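Local coordinates for protein phosphatidylinositol-specific phospholipase C (PDB 2PLC) that belongs to a bacterial family of phosphatidylinositol-specific phospholipases C, built on an irregular, incompletely closed beta-alpha barrel of the TIM type, at residues A[171-174]-A[178-181]; A[98-103]-A[143-148]; A[91-96]-A[127-132]; A[255-260]-A[266-271]. All blocks are in the same frame, centred on the assembly; numbering follows the deposited sequence.

Contact 1: A[171-174]-A[178-181]; sequences FGMQ and PNQV
The side-chain amide of N179 meets the thioether of M173 through its NH2 end rather than through a face. M173 SD lies 3.4 Å from N179 ND2, and the N-H...S angle of 151° fits a weak hydrogen bond. A second weak bond runs from N179 ND2 to the carbonyl oxygen of N140, so the nitrogen has two modest acceptors. M173 CE adds a looser contact, 4.1 Å from N179 ND2. The sulfur reaches this place because M173 holds CG between its backbone N and carbonyl carbon (chi1 41°), with the chain extended to SD and then bent at the methyl (chi3 76°). Next to this pair, the long side chain of Q180 stretches back toward the first segment. Its amide meets the backbone of Q174, where Q180 OE1 as modelled is 2.9 Å from Q174 O; the rotation of that amide is uncertain, so the nature of this approach stays open. The main chains stand well apart, and even the closest CA pair, Q174 and P178, is separated by 9.2 Å. The gap is bridged by the side chains of M173, N179 and Q180, the last reaching the backbone O of Q174. On one side, M173 is tied by backbone hydrogen bonds to L154 and S156 of strand 152-157; on the other, N179 is bonded to L212 at strand 212-216. M173 and Q180 both lean on L155, which places the contact at the seam between strand 169-174 of the mixed sheet and strand 180-183, an edge strand of the four-stranded parallel sheet.

Contact 2: A[98-103]-A[143-148]; sequences KETIIM and PTLKDV
E99 approaches V148 with its backbone alone, E99 O standing 4.0 Å from V148 O. Its side chain departs from the second segment, and the carboxylate is taken up elsewhere: it accepts from the backbone nitrogens of M7 and S8 and forms a salt bridge with R59. T100 comes next and carries the contact, its CA only 6.0 Å from that of V148. Three of its side-chain atoms are engaged. T100 CB lies against the carbonyl of V148, 3.3 Å from V148 O, while T100 OG1 rests beside the branch point, 3.6 Å from V148 CB. The methyl T100 CG2 meets L145 CD2 at 3.9 Å, the two side chains crossing at about a right angle. This division of labour follows from chi1 of 169°, which sets OG1 opposite the backbone N and turns it to a weak hydrogen bond with K151 O, while CG2 is sent over to the leucine. I101, in strand 101-107, turns to F92 and I89 of helix 82-95, leaving the second segment behind. That segment is a compact turn: L145 to D147 curl as in a helix, but without its regular hydrogen bonds, and T144 OG1 donates to D147 OD2 over 3.2 Å, coming from above the carboxylate plane (57° out of it). The arrangement is that of the N-terminal end of the parallel strands of a beta-alpha barrel, where the start of strand 101-107 packs on the loop that leads into its parallel neighbour, strand 152-157, the two being joined in sequence by a crossover containing helix 114-125.

Contact 3: A[91-96]-A[127-132]; sequences QFLKKN and KDYFYT
L93 and Y129 mark the closest approach of the two backbones, their CA atoms 8.0 Å apart. The first partner belongs to the last turns of helix 82-95, whose helical angles end at K95; the second closes the short 3-10 turn 127-129, where F130 N bonds to K127 O. At that separation side chains alone make the contact, and Y129 supplies all of the second segment's share. Its CB points at the helix, and the ring runs along it with L93 near CD1 and K94 near the hydroxyl, both on the same side of the ring plane and both meeting it obliquely. L93 CB provides the apolar touch, 4.2 Å from Y129 CD1. K94 gives its aliphatic shaft to the phenol oxygen: Y129 OH is 3.3 Å from K94 CE and 4.1 Å from K94 CB. The lysine lies alongside the hydroxyl because it leaves the helix fully extended and bends only at chi3 (-65°), which carries CE back beside Y129 OH. Further along, away from the tyrosine, N96 is the first residue to leave helical geometry. N96 ND2 donates to F92 O over 3.0 Å at 142°, and F92 O also receives N96 N, so two donors grip one carbonyl. The same N96 ND2 lies 3.2 Å above one face of the F92 ring, toward its rim. Since both L93 and F130 also touch I152 of strand 152-157, the contact belongs to the outer layer of a beta-alpha barrel, where a helix and the loop following helix 114-125 pack side by side over the sheet.

Contact 4: A[255-260]-A[266-271]; sequences LIMDFP and KNIIKN
An apolar strand-to-helix contact, this one lies in the buried layer between strand 253-257 and the C-terminal helix 262-269 of the barrel. The evidence is that L255 and M257, two residues apart on the strand, both direct their CB atoms at the helix, and both converge on the single residue I268. The main chains are spaced accordingly, with 8.3 Å between the CA atoms of L255 and I268. The delta methyl of the isoleucine does most of the touching: I268 CD1 is 3.9 Å from L255 CD1 and 3.7 Å from M257 CE. M257 and I268 meet tip to tip, whereas L255 lies at a slant across the isoleucine and also meets its other branch, I268 CG2, at 4.0 Å from L255 CD1. A bend at chi3 of M257 (-84°) brings its terminal methyl onto CD1. The layer continues on both segments, L255 against V241 of helix 226-246 and I268 against P22 of strand 20-24. Such a strand-loop-helix pairing is the beta-alpha unit of a TIM-type barrel, here the last in the chain, set beside the first strand, 20-24, to which L255 and M257 are hydrogen-bonded.

In the fold
Contacts 2 and 3 interleave along the chain and lie close together, centres about 10 Å apart; helix 82-95 and strand 101-107 follow each other in the chain, and E99 O reaches L93 CD2 at 3.5 Å. Contact 1 opens after both have closed, and connects to contact 3 through G172 N and Y131 O, 3.1 Å apart in a probable hydrogen bond. Contact 4 comes last, about 22 Å between centres from contact 1 and across the chain's centre from it. Contacts 1 and 4 reach the same parallel sheet, contacts 1 and 2 the mixed one. Contact 1 thus spans the two sheets, while contact 2 sets a loop against the start of a strand, contact 3 a helix against a loop, and contact 4 a helix against a strand.

Contact 1: A[171-174]-A[178-181]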
# COMPACT_ATOMS: atom_id res chain seq x y z
N PHE A 171 -2.47 -4.77 -16.57
CA PHE A 171 -3.08 -4.36 -15.31
C PHE A 171 -2.10 -3.72 -14.34
O PHE A 171 -1.35 -4.40 -13.64
CB PHE A 171 -3.79 -5.55 -14.66
CG PHE A 171 -5.05 -5.96 -15.37
CD1 PHE A 171 -5.01 -6.43 -16.68
CD2 PHE A 171 -6.28 -5.83 -14.74
CE1 PHE A 171 -6.18 -6.77 -17.35
CE2 PHE A 171 -7.46 -6.17 -15.41
CZ PHE A 171 -7.41 -6.64 -16.71
N GLY A 172 -2.14 -2.39 -14.28
CA GLY A 172 -1.25 -1.67 -13.40
C GLY A 172 0.20 -1.75 -13.84
O GLY A 172 0.50 -1.66 -15.04
N MET A 173 1.09 -1.96 -12.88
CA MET A 173 2.52 -2.05 -13.15
C MET A 173 3.24 -3.01 -12.20
O MET A 173 2.65 -3.56 -11.27
CB MET A 173 3.16 -0.66 -13.09
CG MET A 173 2.65 0.22 -11.95
SD MET A 173 3.17 1.95 -12.01
CE MET A 173 2.10 2.60 -13.29
N GLN A 174 4.53 -3.20 -12.45
CA GLN A 174 5.37 -4.08 -11.65
C GLN A 174 5.90 -3.39 -10.39
O GLN A 174 6.32 -2.23 -10.42
CB GLN A 174 6.55 -4.54 -12.50
CG GLN A 174 7.51 -5.47 -11.79
CD GLN A 174 8.94 -5.30 -12.26
OE1 GLN A 174 9.19 -4.75 -13.34
NE2 GLN A 174 9.88 -5.76 -11.45
N PRO A 178 11.28 0.90 -12.41
CA PRO A 178 12.15 2.08 -12.39
C PRO A 178 11.49 3.37 -11.93
O PRO A 178 12.18 4.28 -11.47
CB PRO A 178 12.60 2.18 -13.84
CG PRO A 178 12.65 0.76 -14.27
CD PRO A 178 11.35 0.23 -13.72
N ASN A 179 10.17 3.46 -12.07
CA ASN A 179 9.42 4.66 -11.67
C ASN A 179 9.07 4.70 -10.18
O ASN A 179 8.35 5.60 -9.73
CB ASN A 179 8.14 4.78 -12.51
CG ASN A 179 7.22 3.57 -12.38
OD1 ASN A 179 7.61 2.54 -11.84
ND2 ASN A 179 6.00 3.71 -12.87
N GLN A 180 9.58 3.74 -9.43
CA GLN A 180 9.33 3.65 -7.99
C GLN A 180 10.61 3.72 -7.18
O GLN A 180 11.65 3.24 -7.61
CB GLN A 180 8.63 2.33 -7.68
CG GLN A 180 7.19 2.24 -8.13
CD GLN A 180 6.76 0.81 -8.37
OE1 GLN A 180 6.21 0.49 -9.42
NE2 GLN A 180 7.02 -0.06 -7.40
N VAL A 181 10.52 4.33 -6.00
CA VAL A 181 11.66 4.42 -5.09
C VAL A 181 11.19 3.74 -3.81
O VAL A 181 10.24 4.21 -3.17
CB VAL A 181 12.05 5.88 -4.81
CG1 VAL A 181 13.22 5.92 -3.84
CG2 VAL A 181 12.43 6.58 -6.10

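Contact 2: A[98-103]-A[143-148]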
# COMPACT_ATOMS: atom_id res chain seq x y z
N LYS A 98 -14.81 8.14 -6.20
CA LYS A 98 -13.76 9.08 -6.59
C LYS A 98 -12.40 8.73 -5.97
O LYS A 98 -11.39 9.33 -6.33
CB LYS A 98 -14.15 10.52 -6.24
CG LYS A 98 -15.27 11.10 -7.10
CD LYS A 98 -14.86 11.22 -8.56
CE LYS A 98 -15.98 11.80 -9.41
NZ LYS A 98 -15.58 11.91 -10.84
N GLU A 99 -12.40 7.76 -5.06
CA GLU A 99 -11.17 7.33 -4.40
C GLU A 99 -10.40 6.36 -5.28
O GLU A 99 -10.95 5.80 -6.22
CB GLU A 99 -11.50 6.64 -3.07
CG GLU A 99 -12.35 7.44 -2.12
CD GLU A 99 -11.75 8.79 -1.78
OE1 GLU A 99 -10.68 8.82 -1.14
OE2 GLU A 99 -12.36 9.81 -2.14
N THR A 100 -9.11 6.20 -4.98
CA THR A 100 -8.25 5.28 -5.72
C THR A 100 -7.42 4.51 -4.71
O THR A 100 -7.01 5.04 -3.68
CB THR A 100 -7.32 6.01 -6.74
OG1 THR A 100 -6.34 5.08 -7.23
CG2 THR A 100 -6.63 7.19 -6.10
N ILE A 101 -7.18 3.24 -5.01
CA ILE A 101 -6.41 2.39 -4.12
C ILE A 101 -5.21 1.80 -4.82
O ILE A 101 -5.29 1.36 -5.96
CB ILE A 101 -7.30 1.28 -3.51
CG1 ILE A 101 -8.38 1.92 -2.64
CG2 ILE A 101 -6.47 0.28 -2.71
CD1 ILE A 101 -9.38 0.96 -2.08
N ILE A 102 -4.06 1.90 -4.16
CA ILE A 102 -2.82 1.36 -4.68
C ILE A 102 -2.66 0.05 -3.93
O ILE A 102 -2.69 0.02 -2.71
CB ILE A 102 -1.65 2.30 -4.40
CG1 ILE A 102 -1.96 3.69 -4.96
CG2 ILE A 102 -0.37 1.73 -5.02
CD1 ILE A 102 -0.98 4.75 -4.54
N MET A 103 -2.49 -1.04 -4.68
CA MET A 103 -2.39 -2.35 -4.08
C MET A 103 -1.19 -3.18 -4.50
O MET A 103 -1.02 -3.50 -5.67
CB MET A 103 -3.67 -3.13 -4.35
CG MET A 103 -3.66 -4.56 -3.85
SD MET A 103 -5.19 -5.41 -4.24
CE MET A 103 -4.60 -6.60 -5.41
N PRO A 143 -0.01 7.89 -13.42
CA PRO A 143 -1.28 8.54 -13.78
C PRO A 143 -1.77 9.63 -12.84
O PRO A 143 -1.32 9.74 -11.70
CB PRO A 143 -2.26 7.37 -13.80
CG PRO A 143 -1.74 6.49 -12.72
CD PRO A 143 -0.25 6.50 -13.00
N THR A 144 -2.70 10.43 -13.35
CA THR A 144 -3.31 11.51 -12.59
C THR A 144 -4.59 10.94 -11.98
O THR A 144 -5.05 9.88 -12.39
CB THR A 144 -3.65 12.73 -13.48
OG1 THR A 144 -4.61 12.36 -14.48
CG2 THR A 144 -2.40 13.24 -14.17
N LEU A 145 -5.15 11.65 -11.01
CA LEU A 145 -6.37 11.21 -10.35
C LEU A 145 -7.53 11.01 -11.32
O LEU A 145 -8.45 10.24 -11.04
CB LEU A 145 -6.78 12.20 -9.26
CG LEU A 145 -5.97 12.21 -7.97
CD1 LEU A 145 -6.57 13.22 -7.03
CD2 LEU A 145 -6.02 10.83 -7.33
N LYS A 146 -7.48 11.70 -12.45
CA LYS A 146 -8.54 11.59 -13.44
C LYS A 146 -8.61 10.16 -13.98
O LYS A 146 -9.68 9.56 -14.02
CB LYS A 146 -8.30 12.60 -14.57
CG LYS A 146 -9.56 12.99 -15.34
CD LYS A 146 -9.78 12.11 -16.57
CE LYS A 146 -9.15 12.70 -17.84
NZ LYS A 146 -7.67 12.93 -17.75
N ASP A 147 -7.45 9.60 -14.32
CA ASP A 147 -7.34 8.25 -14.87
C ASP A 147 -7.59 7.09 -13.90
O ASP A 147 -7.91 5.98 -14.33
CB ASP A 147 -5.97 8.06 -15.52
CG ASP A 147 -5.66 9.12 -16.57
OD1 ASP A 147 -6.45 9.25 -17.53
OD2 ASP A 147 -4.64 9.82 -16.42
N VAL A 148 -7.44 7.35 -12.60
CA VAL A 148 -7.62 6.32 -11.59
C VAL A 148 -8.84 6.50 -10.68
O VAL A 148 -8.91 5.89 -9.61
CB VAL A 148 -6.35 6.17 -10.70
CG1 VAL A 148 -5.20 5.60 -11.51
CG2 VAL A 148 -5.96 7.52 -10.11

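Contact 3: A[91-96]-A[127-132]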
# COMPACT_ATOMS: atom_id res chain seq x y z
N GLN A 91 -16.34 -3.10 -3.24
CA GLN A 91 -17.53 -2.54 -2.62
C GLN A 91 -17.26 -1.13 -2.11
O GLN A 91 -18.14 -0.27 -2.15
CB GLN A 91 -18.02 -3.43 -1.47
CG GLN A 91 -18.75 -4.68 -1.93
CD GLN A 91 -19.96 -4.37 -2.80
OE1 GLN A 91 -20.96 -3.83 -2.33
NE2 GLN A 91 -19.88 -4.71 -4.08
N PHE A 92 -16.04 -0.91 -1.63
CA PHE A 92 -15.64 0.40 -1.12
C PHE A 92 -15.57 1.41 -2.26
O PHE A 92 -16.04 2.54 -2.13
CB PHE A 92 -14.29 0.32 -0.42
CG PHE A 92 -13.79 1.65 0.07
CD1 PHE A 92 -14.30 2.20 1.24
CD2 PHE A 92 -12.85 2.37 -0.65
CE1 PHE A 92 -13.87 3.45 1.68
CE2 PHE A 92 -12.42 3.62 -0.22
CZ PHE A 92 -12.93 4.16 0.95
N LEU A 93 -14.94 1.01 -3.36
CA LEU A 93 -14.80 1.87 -4.53
C LEU A 93 -16.13 2.15 -5.21
O LEU A 93 -16.26 3.13 -5.95
CB LEU A 93 -13.83 1.25 -5.53
CG LEU A 93 -12.37 1.25 -5.08
CD1 LEU A 93 -11.53 0.49 -6.07
CD2 LEU A 93 -11.90 2.68 -4.92
N LYS A 94 -17.10 1.28 -4.98
CA LYS A 94 -18.44 1.42 -5.55
C LYS A 94 -19.21 2.46 -4.75
O LYS A 94 -19.94 3.27 -5.32
CB LYS A 94 -19.16 0.07 -5.50
CG LYS A 94 -20.53 0.05 -6.16
CD LYS A 94 -21.24 -1.30 -6.00
CE LYS A 94 -20.50 -2.42 -6.73
NZ LYS A 94 -21.24 -3.72 -6.66
N LYS A 95 -19.00 2.45 -3.44
CA LYS A 95 -19.67 3.36 -2.52
C LYS A 95 -19.03 4.76 -2.56
O LYS A 95 -19.72 5.77 -2.42
CB LYS A 95 -19.60 2.78 -1.11
CG LYS A 95 -20.76 3.15 -0.20
CD LYS A 95 -20.26 3.44 1.22
CE LYS A 95 -19.34 2.35 1.72
NZ LYS A 95 -18.24 2.93 2.55
N ASN A 96 -17.71 4.80 -2.73
CA ASN A 96 -16.95 6.05 -2.79
C ASN A 96 -16.15 5.99 -4.10
O ASN A 96 -14.94 5.76 -4.09
CB ASN A 96 -16.00 6.14 -1.60
CG ASN A 96 -16.67 5.74 -0.30
OD1 ASN A 96 -17.35 6.55 0.33
ND2 ASN A 96 -16.51 4.48 0.08
N LYS A 127 -12.12 -6.50 -13.63
CA LYS A 127 -11.36 -5.64 -14.53
C LYS A 127 -11.84 -4.18 -14.64
O LYS A 127 -11.04 -3.28 -14.89
CB LYS A 127 -11.23 -6.27 -15.92
CG LYS A 127 -12.53 -6.47 -16.65
CD LYS A 127 -12.28 -7.17 -17.98
CE LYS A 127 -13.55 -7.24 -18.81
NZ LYS A 127 -14.07 -5.88 -19.13
N ASP A 128 -13.13 -3.95 -14.42
CA ASP A 128 -13.67 -2.59 -14.50
C ASP A 128 -13.19 -1.73 -13.33
O ASP A 128 -13.37 -0.51 -13.34
CB ASP A 128 -15.20 -2.60 -14.55
CG ASP A 128 -15.74 -3.10 -15.88
OD1 ASP A 128 -15.08 -2.88 -16.92
OD2 ASP A 128 -16.82 -3.71 -15.88
N TYR A 129 -12.59 -2.37 -12.32
CA TYR A 129 -12.09 -1.66 -11.15
C TYR A 129 -10.57 -1.56 -11.14
O TYR A 129 -9.97 -1.12 -10.16
CB TYR A 129 -12.57 -2.33 -9.86
CG TYR A 129 -14.06 -2.19 -9.63
CD1 TYR A 129 -14.58 -1.07 -8.99
CD2 TYR A 129 -14.94 -3.19 -10.04
CE1 TYR A 129 -15.95 -0.93 -8.77
CE2 TYR A 129 -16.32 -3.07 -9.82
CZ TYR A 129 -16.81 -1.94 -9.19
OH TYR A 129 -18.16 -1.82 -8.94
N PHE A 130 -9.94 -1.96 -12.25
CA PHE A 130 -8.49 -1.91 -12.36
C PHE A 130 -8.00 -0.91 -13.40
O PHE A 130 -8.54 -0.84 -14.51
CB PHE A 130 -7.93 -3.30 -12.69
CG PHE A 130 -7.78 -4.19 -11.49
CD1 PHE A 130 -8.86 -4.93 -11.03
CD2 PHE A 130 -6.58 -4.24 -10.80
CE1 PHE A 130 -8.74 -5.72 -9.89
CE2 PHE A 130 -6.45 -5.03 -9.66
CZ PHE A 130 -7.54 -5.77 -9.20
N TYR A 131 -7.01 -0.10 -13.03
CA TYR A 131 -6.42 0.85 -13.96
C TYR A 131 -5.63 -0.01 -14.93
O TYR A 131 -4.73 -0.74 -14.53
CB TYR A 131 -5.48 1.82 -13.25
CG TYR A 131 -4.60 2.61 -14.21
CD1 TYR A 131 -5.11 3.66 -14.96
CD2 TYR A 131 -3.24 2.31 -14.34
CE1 TYR A 131 -4.29 4.39 -15.83
CE2 TYR A 131 -2.42 3.03 -15.19
CZ TYR A 131 -2.95 4.07 -15.93
OH TYR A 131 -2.12 4.79 -16.75
N THR A 132 -5.94 0.12 -16.21
CA THR A 132 -5.28 -0.69 -17.20
C THR A 132 -4.86 0.10 -18.44
O THR A 132 -5.49 1.10 -18.79
CB THR A 132 -6.18 -1.87 -17.57
OG1 THR A 132 -5.44 -2.83 -18.33
CG2 THR A 132 -7.40 -1.41 -18.36

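Contact 4: A[255-260]-A[266-271]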
# COMPACT_ATOMS: atom_id res chain seq x y z
N LEU A 255 3.45 6.65 2.84
CA LEU A 255 3.97 6.33 4.17
C LEU A 255 3.26 5.06 4.64
O LEU A 255 2.09 5.08 5.01
CB LEU A 255 3.73 7.51 5.13
CG LEU A 255 4.40 8.82 4.67
CD1 LEU A 255 4.10 9.97 5.63
CD2 LEU A 255 5.91 8.62 4.55
N ILE A 256 4.01 3.96 4.59
CA ILE A 256 3.51 2.62 4.92
C ILE A 256 3.79 2.22 6.37
O ILE A 256 4.93 2.01 6.77
CB ILE A 256 4.13 1.61 3.92
CG1 ILE A 256 4.04 2.19 2.50
CG2 ILE A 256 3.39 0.30 3.97
CD1 ILE A 256 4.78 1.41 1.47
N MET A 257 2.71 2.03 7.14
CA MET A 257 2.81 1.74 8.56
C MET A 257 2.19 0.46 9.12
O MET A 257 1.33 -0.18 8.49
CB MET A 257 2.20 2.90 9.35
CG MET A 257 2.65 4.28 8.92
SD MET A 257 1.56 5.57 9.50
CE MET A 257 0.30 5.55 8.21
N ASP A 258 2.64 0.13 10.33
CA ASP A 258 2.12 -0.98 11.12
C ASP A 258 1.37 -0.24 12.21
O ASP A 258 1.80 0.84 12.64
CB ASP A 258 3.25 -1.76 11.81
CG ASP A 258 3.95 -2.73 10.89
OD1 ASP A 258 3.35 -3.16 9.88
OD2 ASP A 258 5.10 -3.08 11.21
N PHE A 259 0.22 -0.77 12.62
CA PHE A 259 -0.60 -0.19 13.68
C PHE A 259 -0.82 1.33 13.61
O PHE A 259 -0.58 2.05 14.58
CB PHE A 259 -0.02 -0.54 15.06
CG PHE A 259 0.07 -2.02 15.32
CD1 PHE A 259 -1.06 -2.73 15.70
CD2 PHE A 259 1.28 -2.68 15.23
CE1 PHE A 259 -0.98 -4.09 15.98
CE2 PHE A 259 1.38 -4.03 15.52
CZ PHE A 259 0.25 -4.74 15.90
N PRO A 260 -1.27 1.85 12.45
CA PRO A 260 -1.47 3.30 12.39
C PRO A 260 -2.71 3.73 13.16
O PRO A 260 -3.72 3.04 13.16
CB PRO A 260 -1.66 3.54 10.89
CG PRO A 260 -2.35 2.28 10.44
CD PRO A 260 -1.54 1.22 11.15
N LYS A 266 -5.01 10.86 9.61
CA LYS A 266 -5.61 12.14 9.26
C LYS A 266 -4.56 13.22 8.99
O LYS A 266 -4.68 13.98 8.04
CB LYS A 266 -6.54 12.63 10.37
CG LYS A 266 -7.92 12.00 10.39
CD LYS A 266 -8.81 12.68 11.42
CE LYS A 266 -10.21 12.09 11.44
NZ LYS A 266 -11.08 12.77 12.44
N ASN A 267 -3.54 13.27 9.84
CA ASN A 267 -2.49 14.27 9.69
C ASN A 267 -1.66 14.08 8.43
O ASN A 267 -1.15 15.06 7.88
CB ASN A 267 -1.61 14.31 10.94
CG ASN A 267 -2.30 14.98 12.11
OD1 ASN A 267 -3.27 15.70 11.92
ND2 ASN A 267 -1.80 14.76 13.31
N ILE A 268 -1.52 12.84 7.98
CA ILE A 268 -0.77 12.58 6.76
C ILE A 268 -1.62 13.06 5.58
O ILE A 268 -1.10 13.64 4.62
CB ILE A 268 -0.43 11.07 6.61
CG1 ILE A 268 0.54 10.65 7.70
CG2 ILE A 268 0.18 10.80 5.24
CD1 ILE A 268 0.91 9.19 7.67
N ILE A 269 -2.93 12.85 5.67
CA ILE A 269 -3.87 13.28 4.64
C ILE A 269 -3.87 14.81 4.55
O ILE A 269 -3.85 15.38 3.45
CB ILE A 269 -5.31 12.80 4.94
CG1 ILE A 269 -5.40 11.28 4.80
CG2 ILE A 269 -6.31 13.48 4.01
CD1 ILE A 269 -6.73 10.71 5.28
N LYS A 270 -3.87 15.47 5.71
CA LYS A 270 -3.87 16.93 5.78
C LYS A 270 -2.66 17.58 5.12
O LYS A 270 -2.68 18.77 4.81
CB LYS A 270 -3.99 17.42 7.23
CG LYS A 270 -5.38 17.25 7.82
CD LYS A 270 -5.47 17.99 9.15
CE LYS A 270 -6.88 17.94 9.73
NZ LYS A 270 -7.03 18.84 10.92
N ASN A 271 -1.60 16.80 4.89
CA ASN A 271 -0.40 17.33 4.24
C ASN A 271 -0.68 17.75 2.80
O ASN A 271 0.01 18.61 2.27
CB ASN A 271 0.75 16.32 4.28
CG ASN A 271 2.02 16.87 3.66
OD1 ASN A 271 2.40 16.49 2.56
ND2 ASN A 271 2.68 17.79 4.36